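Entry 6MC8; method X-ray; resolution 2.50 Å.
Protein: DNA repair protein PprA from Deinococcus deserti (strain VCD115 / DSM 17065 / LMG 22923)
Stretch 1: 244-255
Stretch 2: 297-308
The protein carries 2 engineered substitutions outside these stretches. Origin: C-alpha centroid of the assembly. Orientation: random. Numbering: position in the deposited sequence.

Stretch 1, residues 244-255: GAGDALNQLPEA
Stretch 2, residues 297-308: RRLAAVLSGGLR

The two stretches, distant in the sequence of one chain, meet in a small, mainly apolar contact that buries 424 Å², both sides summed, and is closed at one end by a salt bridge. In stretch 1, G244 occupies the N-cap position with phi/psi of 97/0°, angles at which a CB would be jammed against the preceding carbonyl. A helix follows from A245, its first turns held by A248 N to G244 O (2.9 Å) and L249 N to A245 O (2.9 Å). L252 is extended (-87/148°) and leads into a 3-10 segment, 253-255, in which A255 N bonds to L252 O at 3.2 Å.

Stretch 2 continues a helix through S304, then turns through G305 and G306 into L307, whose backbone adopts 57/41°. G305 N bonds to A301 O at 2.9 Å. The two stretches run in opposite senses: the start of stretch 1 lies by the end of stretch 2, with A245 CA 5.3 Å from L307 CA, whereas E254 CA is 7.5 Å from L299 CA.

L307 contributes most to the contact, with 98 Å² covered. Its CA-to-CB bond points toward stretch 1, and its rotamer is m,t (-60/180°). A245 CB sits 4.0 Å from L307 CB, and A245 O is 3.4 Å from L307 CD1. The other methyl, L307 CD2, reaches L249 CB at 3.8 Å, L252 CD1 at 3.8 Å and A248 CB at 4.3 Å.

L249, t,p (-179/63°), packs against two residues of the second helix: L249 CD1 lies 4.2 Å from V302 CG1, and L249 CD2 lies 3.9 Å from L303 CD2. V302 (chi1 171°, t) points toward stretch 1, and its CG1 is also 4.0 Å from L252 CD1. L252 and L303 both adopt m,t; the CA-to-CB bond of L303 is directed sideways, but the end of its side chain comes nearer.

At the other end, E254 combines apolar and charged contacts. Its CB packs 3.6 Å from L299 CD2, the leucine being m,t. With chi1 -73° (m), chi2 85° (p) and chi3 5°, E254 places OE2 3.3 Å from R298 NH2. The CA-to-CB bond of R298 points sideways, but the end of its side chain comes nearer, with chi angles of 70, -171, -64 and -88°. This salt bridge includes a weak hydrogen bond from NH2 to OE2, its N-H...O angle only 133°, and the carboxylate oxygen approaches the guanidinium obliquely.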

# COMPACT_ATOMS: atom_id res chain seq x y z
N GLY A 244 26.93 -12.58 45.32
CA GLY A 244 27.02 -11.46 44.41
C GLY A 244 27.10 -11.86 42.95
O GLY A 244 27.18 -10.97 42.09
N ALA A 245 27.10 -13.16 42.65
CA ALA A 245 27.10 -13.59 41.25
C ALA A 245 25.78 -13.27 40.58
O ALA A 245 25.74 -12.97 39.38
CB ALA A 245 27.39 -15.09 41.17
N GLY A 246 24.68 -13.34 41.33
CA GLY A 246 23.39 -12.94 40.78
C GLY A 246 23.27 -11.44 40.61
O GLY A 246 22.54 -10.97 39.74
N ASP A 247 23.97 -10.68 41.45
CA ASP A 247 24.07 -9.24 41.24
C ASP A 247 24.91 -8.92 40.02
O ASP A 247 24.62 -7.97 39.28
CB ASP A 247 24.66 -8.58 42.48
CG ASP A 247 24.84 -7.08 42.31
OD1 ASP A 247 23.84 -6.35 42.30
OD2 ASP A 247 26.00 -6.65 42.20
N ALA A 248 25.97 -9.70 39.79
CA ALA A 248 26.80 -9.49 38.61
C ALA A 248 26.07 -9.91 37.34
O ALA A 248 26.27 -9.33 36.27
CB ALA A 248 28.12 -10.25 38.75
N LEU A 249 25.21 -10.90 37.44
CA LEU A 249 24.38 -11.34 36.30
C LEU A 249 23.36 -10.25 35.96
O LEU A 249 23.09 -10.07 34.83
CB LEU A 249 23.73 -12.67 36.67
CG LEU A 249 22.84 -13.32 35.62
CD1 LEU A 249 23.63 -13.67 34.40
CD2 LEU A 249 22.17 -14.54 36.17
N ASN A 250 22.83 -9.56 36.95
CA ASN A 250 21.82 -8.48 36.78
C ASN A 250 22.34 -7.28 35.99
O ASN A 250 21.55 -6.63 35.42
CB ASN A 250 21.05 -8.16 38.05
CG ASN A 250 19.58 -8.12 37.77
OD1 ASN A 250 18.98 -9.12 37.39
ND2 ASN A 250 18.99 -6.94 37.90
N GLN A 251 23.63 -6.98 36.07
CA GLN A 251 24.23 -5.87 35.29
C GLN A 251 24.50 -6.32 33.87
O GLN A 251 24.92 -5.52 33.10
CB GLN A 251 25.56 -5.42 35.88
CG GLN A 251 25.55 -5.24 37.38
CD GLN A 251 24.54 -4.24 37.84
OE1 GLN A 251 24.44 -3.15 37.33
NE2 GLN A 251 23.79 -4.61 38.85
N LEU A 252 24.33 -7.59 33.57
CA LEU A 252 24.60 -8.04 32.22
C LEU A 252 23.36 -7.87 31.34
O LEU A 252 22.23 -7.98 31.83
CB LEU A 252 25.03 -9.51 32.23
CG LEU A 252 26.32 -9.87 32.96
CD1 LEU A 252 26.51 -11.37 32.92
CD2 LEU A 252 27.52 -9.17 32.38
N PRO A 253 23.54 -7.60 30.05
CA PRO A 253 22.39 -7.54 29.14
C PRO A 253 21.75 -8.88 28.89
O PRO A 253 20.63 -8.94 28.38
CB PRO A 253 22.98 -6.94 27.86
CG PRO A 253 24.41 -7.30 27.92
CD PRO A 253 24.79 -7.26 29.35
N GLU A 254 22.44 -9.97 29.23
CA GLU A 254 21.88 -11.31 29.13
C GLU A 254 20.75 -11.53 30.12
O GLU A 254 19.92 -12.43 29.92
CB GLU A 254 23.00 -12.32 29.36
CG GLU A 254 23.98 -12.48 28.20
CD GLU A 254 25.10 -11.46 28.21
OE1 GLU A 254 25.19 -10.68 29.17
OE2 GLU A 254 25.89 -11.44 27.25
N ALA A 255 20.68 -10.74 31.19
CA ALA A 255 19.58 -10.85 32.13
C ALA A 255 18.37 -10.02 31.72
O ALA A 255 17.36 -10.04 32.42
CB ALA A 255 20.02 -10.42 33.52
N ARG A 297 23.89 -22.15 25.25
CA ARG A 297 25.27 -22.48 25.59
C ARG A 297 26.01 -21.28 26.17
O ARG A 297 26.81 -21.43 27.10
CB ARG A 297 26.01 -22.99 24.36
CG ARG A 297 25.70 -24.42 24.00
CD ARG A 297 26.64 -24.89 22.90
NE ARG A 297 26.39 -24.18 21.66
CZ ARG A 297 25.51 -24.57 20.75
NH1 ARG A 297 24.80 -25.67 20.95
NH2 ARG A 297 25.34 -23.86 19.64
N ARG A 298 25.76 -20.08 25.64
CA ARG A 298 26.53 -18.93 26.10
C ARG A 298 26.06 -18.46 27.46
O ARG A 298 26.84 -17.90 28.24
CB ARG A 298 26.46 -17.80 25.06
CG ARG A 298 25.13 -17.09 24.92
CD ARG A 298 25.13 -16.16 23.72
NE ARG A 298 26.09 -15.07 23.85
CZ ARG A 298 25.83 -13.90 24.42
NH1 ARG A 298 24.63 -13.66 24.91
NH2 ARG A 298 26.77 -12.98 24.48
N LEU A 299 24.79 -18.72 27.80
CA LEU A 299 24.30 -18.40 29.13
C LEU A 299 24.75 -19.44 30.15
O LEU A 299 25.01 -19.10 31.30
CB LEU A 299 22.79 -18.29 29.11
CG LEU A 299 22.18 -17.12 28.34
CD1 LEU A 299 20.68 -17.30 28.23
CD2 LEU A 299 22.49 -15.88 29.06
N ALA A 300 24.85 -20.70 29.73
CA ALA A 300 25.30 -21.75 30.63
C ALA A 300 26.78 -21.60 30.96
O ALA A 300 27.22 -21.97 32.06
CB ALA A 300 25.03 -23.12 30.01
N ALA A 301 27.56 -21.04 30.04
CA ALA A 301 28.97 -20.78 30.31
C ALA A 301 29.14 -19.63 31.29
O ALA A 301 30.10 -19.60 32.06
CB ALA A 301 29.70 -20.50 29.00
N VAL A 302 28.21 -18.68 31.28
CA VAL A 302 28.24 -17.57 32.23
C VAL A 302 27.82 -18.05 33.62
O VAL A 302 28.39 -17.64 34.64
CB VAL A 302 27.36 -16.42 31.71
CG1 VAL A 302 27.17 -15.34 32.75
CG2 VAL A 302 27.98 -15.81 30.48
N LEU A 303 26.86 -18.97 33.68
CA LEU A 303 26.39 -19.45 34.98
C LEU A 303 27.36 -20.44 35.60
O LEU A 303 27.38 -20.60 36.82
CB LEU A 303 25.01 -20.09 34.83
CG LEU A 303 23.90 -19.14 34.37
CD1 LEU A 303 22.58 -19.87 34.20
CD2 LEU A 303 23.77 -17.96 35.31
N SER A 304 28.18 -21.10 34.79
CA SER A 304 29.12 -22.08 35.31
C SER A 304 30.50 -21.49 35.53
O SER A 304 31.07 -21.61 36.61
CB SER A 304 29.20 -23.28 34.37
OG SER A 304 30.11 -24.25 34.85
N GLY A 305 31.05 -20.83 34.51
CA GLY A 305 32.42 -20.35 34.58
C GLY A 305 32.57 -18.86 34.80
O GLY A 305 33.61 -18.41 35.29
N GLY A 306 31.56 -18.09 34.44
CA GLY A 306 31.63 -16.65 34.50
C GLY A 306 31.16 -16.08 35.81
O GLY A 306 31.26 -16.72 36.86
N LEU A 307 30.64 -14.84 35.74
CA LEU A 307 30.13 -14.07 36.88
C LEU A 307 31.20 -13.88 37.96
O LEU A 307 30.92 -13.97 39.15
CB LEU A 307 28.86 -14.69 37.46
CG LEU A 307 27.69 -14.81 36.50
CD1 LEU A 307 26.50 -15.44 37.18
CD2 LEU A 307 27.35 -13.46 35.94
N ARG A 308 32.42 -13.62 37.53
CA ARG A 308 33.56 -13.59 38.43
C ARG A 308 33.78 -12.20 39.02
O ARG A 308 34.62 -12.02 39.90
CB ARG A 308 34.81 -14.05 37.70
CG ARG A 308 34.77 -15.49 37.24
CD ARG A 308 36.07 -15.85 36.55
NE ARG A 308 36.09 -17.24 36.11
CZ ARG A 308 37.13 -17.81 35.50
NH1 ARG A 308 38.23 -17.11 35.27
NH2 ARG A 308 37.07 -19.08 35.13